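Local coordinates for protein epoxyqueuosine reductase (Streptococcus thermophilus, PDB 5D6S) that belongs to the epoxyqueuosine reductase (QueG) family of iron-sulfur proteins and holds a cobalamin together with two iron-sulfur clusters, at residues 45-58 with 82-96. Numbering follows the deposited sequence.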
# COMPACT_ATOMS: atom_id res chain seq x y z
N LYS A 45 5.84 -13.34 14.25
CA LYS A 45 4.86 -13.38 15.35
C LYS A 45 3.72 -14.25 14.92
O LYS A 45 3.43 -14.36 13.73
CB LYS A 45 4.32 -11.99 15.69
CG LYS A 45 4.65 -11.51 17.08
CD LYS A 45 4.22 -10.05 17.24
CE LYS A 45 4.21 -9.61 18.69
NZ LYS A 45 2.92 -9.95 19.32
N ILE A 46 3.05 -14.85 15.89
CA ILE A 46 1.93 -15.74 15.62
C ILE A 46 0.94 -15.66 16.75
O ILE A 46 1.28 -15.35 17.89
CB ILE A 46 2.41 -17.18 15.37
CG1 ILE A 46 1.25 -18.06 14.91
CG2 ILE A 46 3.10 -17.74 16.60
CD1 ILE A 46 1.73 -19.27 14.14
N GLY A 47 -0.31 -15.91 16.41
CA GLY A 47 -1.41 -15.67 17.32
C GLY A 47 -2.50 -16.68 17.00
O GLY A 47 -2.46 -17.32 15.95
N PHE A 48 -3.44 -16.85 17.93
CA PHE A 48 -4.52 -17.82 17.79
C PHE A 48 -5.80 -17.18 18.25
O PHE A 48 -5.82 -16.37 19.17
CB PHE A 48 -4.23 -19.08 18.59
CG PHE A 48 -2.95 -19.76 18.22
CD1 PHE A 48 -1.75 -19.34 18.78
CD2 PHE A 48 -2.94 -20.80 17.29
CE1 PHE A 48 -0.55 -19.94 18.43
CE2 PHE A 48 -1.74 -21.41 16.94
CZ PHE A 48 -0.54 -20.99 17.52
N THR A 49 -6.88 -17.53 17.58
CA THR A 49 -8.18 -17.00 17.96
C THR A 49 -9.24 -17.94 17.42
O THR A 49 -8.97 -18.82 16.62
CB THR A 49 -8.41 -15.57 17.45
OG1 THR A 49 -9.79 -15.24 17.57
CG2 THR A 49 -8.00 -15.45 16.01
N THR A 50 -10.46 -17.74 17.91
CA THR A 50 -11.55 -18.62 17.53
C THR A 50 -11.98 -18.28 16.12
O THR A 50 -11.70 -17.18 15.61
CB THR A 50 -12.75 -18.49 18.48
OG1 THR A 50 -13.32 -17.18 18.36
CG2 THR A 50 -12.33 -18.74 19.93
N ALA A 51 -12.69 -19.22 15.50
CA ALA A 51 -13.43 -18.96 14.29
C ALA A 51 -14.77 -18.28 14.60
O ALA A 51 -15.72 -18.40 13.82
CB ALA A 51 -13.65 -20.26 13.54
N ASP A 52 -14.88 -17.61 15.75
CA ASP A 52 -16.12 -16.91 16.08
C ASP A 52 -16.25 -15.75 15.13
O ASP A 52 -15.24 -15.11 14.77
CB ASP A 52 -16.12 -16.38 17.51
CG ASP A 52 -16.38 -17.46 18.54
OD1 ASP A 52 -16.69 -18.60 18.16
OD2 ASP A 52 -16.28 -17.15 19.74
N ASP A 53 -17.47 -15.48 14.73
CA ASP A 53 -17.68 -14.42 13.78
C ASP A 53 -17.27 -13.03 14.34
O ASP A 53 -16.81 -12.91 15.48
CB ASP A 53 -19.09 -14.49 13.19
CG ASP A 53 -20.17 -14.55 14.22
OD1 ASP A 53 -20.25 -13.60 15.04
OD2 ASP A 53 -20.99 -15.50 14.16
N PHE A 54 -17.38 -12.00 13.52
CA PHE A 54 -16.89 -10.69 13.86
C PHE A 54 -17.99 -9.65 13.74
O PHE A 54 -17.72 -8.51 13.37
CB PHE A 54 -15.75 -10.26 12.91
CG PHE A 54 -14.47 -11.05 13.04
CD1 PHE A 54 -14.35 -12.30 12.45
CD2 PHE A 54 -13.37 -10.51 13.69
CE1 PHE A 54 -13.19 -13.02 12.56
CE2 PHE A 54 -12.19 -11.22 13.80
CZ PHE A 54 -12.10 -12.48 13.23
N ASP A 55 -19.22 -9.99 14.11
CA ASP A 55 -20.33 -9.05 13.85
C ASP A 55 -20.20 -7.69 14.54
O ASP A 55 -20.95 -6.76 14.19
CB ASP A 55 -21.74 -9.65 14.08
CG ASP A 55 -21.77 -10.75 15.13
OD1 ASP A 55 -21.06 -10.63 16.15
OD2 ASP A 55 -22.51 -11.73 14.90
N TYR A 56 -19.26 -7.52 15.47
CA TYR A 56 -18.98 -6.16 15.97
C TYR A 56 -18.55 -5.19 14.83
O TYR A 56 -18.82 -3.99 14.91
CB TYR A 56 -17.98 -6.16 17.14
CG TYR A 56 -16.51 -6.30 16.82
CD1 TYR A 56 -15.93 -7.55 16.66
CD2 TYR A 56 -15.68 -5.18 16.74
CE1 TYR A 56 -14.57 -7.68 16.41
CE2 TYR A 56 -14.31 -5.30 16.48
CZ TYR A 56 -13.76 -6.56 16.31
OH TYR A 56 -12.40 -6.68 16.04
N LEU A 57 -17.96 -5.75 13.77
CA LEU A 57 -17.58 -5.01 12.56
C LEU A 57 -18.73 -4.63 11.61
O LEU A 57 -18.74 -3.53 11.06
CB LEU A 57 -16.52 -5.80 11.79
CG LEU A 57 -15.24 -6.09 12.57
CD1 LEU A 57 -14.32 -6.97 11.76
CD2 LEU A 57 -14.51 -4.80 12.95
N GLU A 58 -19.70 -5.53 11.43
CA GLU A 58 -20.85 -5.29 10.54
C GLU A 58 -21.23 -3.84 10.42
O GLU A 58 -21.18 -3.25 9.34
CB GLU A 58 -22.12 -6.02 11.01
CG GLU A 58 -22.42 -7.32 10.29
CD GLU A 58 -23.87 -7.44 9.85
OE1 GLU A 58 -24.33 -6.52 9.15
OE2 GLU A 58 -24.52 -8.47 10.16
N ILE A 82 -17.28 -11.32 7.75
CA ILE A 82 -17.48 -11.46 9.20
C ILE A 82 -17.74 -12.91 9.68
O ILE A 82 -17.53 -13.21 10.85
CB ILE A 82 -18.64 -10.58 9.72
CG1 ILE A 82 -19.70 -10.40 8.66
CG2 ILE A 82 -18.13 -9.21 10.13
CD1 ILE A 82 -21.03 -10.01 9.24
N TYR A 83 -18.18 -13.79 8.78
CA TYR A 83 -18.52 -15.17 9.14
C TYR A 83 -17.51 -16.15 8.56
O TYR A 83 -17.70 -16.65 7.44
CB TYR A 83 -19.94 -15.52 8.65
CG TYR A 83 -21.05 -14.63 9.19
CD1 TYR A 83 -21.14 -14.35 10.55
CD2 TYR A 83 -22.00 -14.07 8.34
CE1 TYR A 83 -22.14 -13.53 11.06
CE2 TYR A 83 -23.00 -13.25 8.84
CZ TYR A 83 -23.07 -12.98 10.21
OH TYR A 83 -24.05 -12.14 10.71
N PRO A 84 -16.44 -16.46 9.32
CA PRO A 84 -15.38 -17.36 8.84
C PRO A 84 -15.83 -18.71 8.31
O PRO A 84 -15.13 -19.31 7.48
CB PRO A 84 -14.50 -17.56 10.07
CG PRO A 84 -14.70 -16.36 10.87
CD PRO A 84 -16.14 -15.95 10.65
N LYS A 85 -16.98 -19.19 8.78
CA LYS A 85 -17.47 -20.50 8.36
C LYS A 85 -17.88 -20.51 6.89
O LYS A 85 -17.89 -21.57 6.26
CB LYS A 85 -18.61 -20.99 9.26
CG LYS A 85 -18.14 -21.47 10.62
CD LYS A 85 -19.30 -21.62 11.60
CE LYS A 85 -18.81 -21.51 13.04
NZ LYS A 85 -19.96 -21.39 13.97
N LEU A 86 -18.20 -19.34 6.35
CA LEU A 86 -18.48 -19.21 4.91
C LEU A 86 -17.25 -19.44 4.03
O LEU A 86 -17.38 -19.78 2.88
CB LEU A 86 -19.09 -17.85 4.61
CG LEU A 86 -20.49 -17.62 5.20
CD1 LEU A 86 -21.03 -16.24 4.84
CD2 LEU A 86 -21.46 -18.68 4.71
N SER A 87 -16.06 -19.26 4.59
CA SER A 87 -14.81 -19.60 3.90
C SER A 87 -14.36 -21.05 4.13
O SER A 87 -13.54 -21.55 3.35
CB SER A 87 -13.67 -18.66 4.33
OG SER A 87 -13.89 -17.33 3.91
N LEU A 88 -14.82 -21.69 5.20
CA LEU A 88 -14.38 -23.06 5.50
C LEU A 88 -15.52 -24.08 5.85
O LEU A 88 -15.61 -25.12 5.20
CB LEU A 88 -13.27 -23.07 6.56
CG LEU A 88 -12.49 -24.39 6.77
CD1 LEU A 88 -12.03 -25.05 5.48
CD2 LEU A 88 -11.28 -24.18 7.66
N GLU A 89 -16.35 -23.79 6.86
CA GLU A 89 -17.42 -24.72 7.32
C GLU A 89 -16.93 -25.48 8.55
O GLU A 89 -17.52 -25.36 9.62
CB GLU A 89 -17.90 -25.73 6.26
N SER A 90 -15.85 -26.24 8.40
CA SER A 90 -15.21 -26.95 9.54
C SER A 90 -14.34 -26.04 10.43
O SER A 90 -13.44 -26.52 11.13
CB SER A 90 -14.38 -28.13 9.04
OG SER A 90 -13.15 -27.69 8.52
N ALA A 91 -14.64 -24.74 10.42
CA ALA A 91 -13.79 -23.74 11.05
C ALA A 91 -13.95 -23.75 12.55
O ALA A 91 -15.05 -23.78 13.08
CB ALA A 91 -14.10 -22.36 10.51
N LYS A 92 -12.81 -23.70 13.22
CA LYS A 92 -12.74 -23.87 14.65
C LYS A 92 -11.78 -22.84 15.27
O LYS A 92 -12.13 -22.17 16.22
CB LYS A 92 -12.29 -25.30 14.95
CG LYS A 92 -12.93 -25.89 16.19
CD LYS A 92 -14.41 -26.18 15.97
CE LYS A 92 -15.23 -25.65 17.14
NZ LYS A 92 -16.68 -25.94 17.01
N THR A 93 -10.58 -22.73 14.73
CA THR A 93 -9.67 -21.66 15.13
C THR A 93 -9.08 -20.95 13.90
O THR A 93 -9.13 -21.48 12.78
CB THR A 93 -8.54 -22.18 16.05
OG1 THR A 93 -7.74 -21.08 16.49
CG2 THR A 93 -7.63 -23.17 15.34
N ILE A 94 -8.56 -19.74 14.11
CA ILE A 94 -7.85 -18.96 13.07
C ILE A 94 -6.48 -18.60 13.59
O ILE A 94 -6.35 -18.07 14.69
CB ILE A 94 -8.57 -17.63 12.71
CG1 ILE A 94 -9.95 -17.90 12.10
CG2 ILE A 94 -7.74 -16.84 11.72
CD1 ILE A 94 -10.83 -16.67 11.99
N ILE A 95 -5.46 -18.85 12.78
CA ILE A 95 -4.08 -18.55 13.14
C ILE A 95 -3.62 -17.34 12.36
O ILE A 95 -3.51 -17.39 11.13
CB ILE A 95 -3.14 -19.71 12.79
CG1 ILE A 95 -3.72 -21.03 13.33
CG2 ILE A 95 -1.75 -19.44 13.33
CD1 ILE A 95 -2.98 -22.28 12.88
N SER A 96 -3.36 -16.25 13.07
CA SER A 96 -2.88 -15.02 12.45
C SER A 96 -1.38 -15.02 12.44
O SER A 96 -0.77 -15.18 13.49
CB SER A 96 -3.36 -13.80 13.23
OG SER A 96 -2.74 -12.63 12.73
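Strand 45-50, an outermost strand of the four-stranded antiparallel sheet, pairs with strand 93-100, and loop 51-54, which leads from strand 45-50 into helix 55-67, runs beside residues 82-84. Thr49 and Ile94 form a hydrogen-bonded antiparallel pair. Thr49 O accepts two donors from opposite faces of its carbonyl plane: Ile94 N at 2.7 Å, nearly straight at 172°, and Thr93 OG1 at 2.6 Å. The hydroxyl of Thr93 lies anti to its own backbone N (chi1 -176°), which carries it to that carbonyl. Beyond the strand, Ala51 N bonds to Lys92 O, and the methyl of Ala51 rests against Ala91, CB to CB 3.7 Å.

On one face of the sheet Ile95 lies alongside both Ile46 and Phe48. Its CG2 branch touches Ile46 CD1 at 3.6 Å while CG1 reaches Phe48 CD2; Ile46 and Phe48 also pack against helix 30-40. The other face carries Thr49 and Ile94. Arg169, at the end of helix 163-169, bonds to Thr49 OG1 and makes a cation-pi contact with Phe54.

Farther along, Phe54 N donates to Ile82 O at 2.9 Å. Pro84 CG sits at the edge of the Phe54 ring, near CE1, and the two side chains cross at about a right angle. Ile82 CG2 packs against Phe54 CB (3.8 Å) and Leu57 CB. Asp53 lies alongside Tyr83 with CG at the ring edge, near its plane, and the carboxylate and ring planes are 82° apart.

Backbone bonds thus hold the strand and the turn into helix 55-67 against residues 82-96, while Ile82 packs against the start of helix 55-67, the helix that carries Leu57 to the cobalamin.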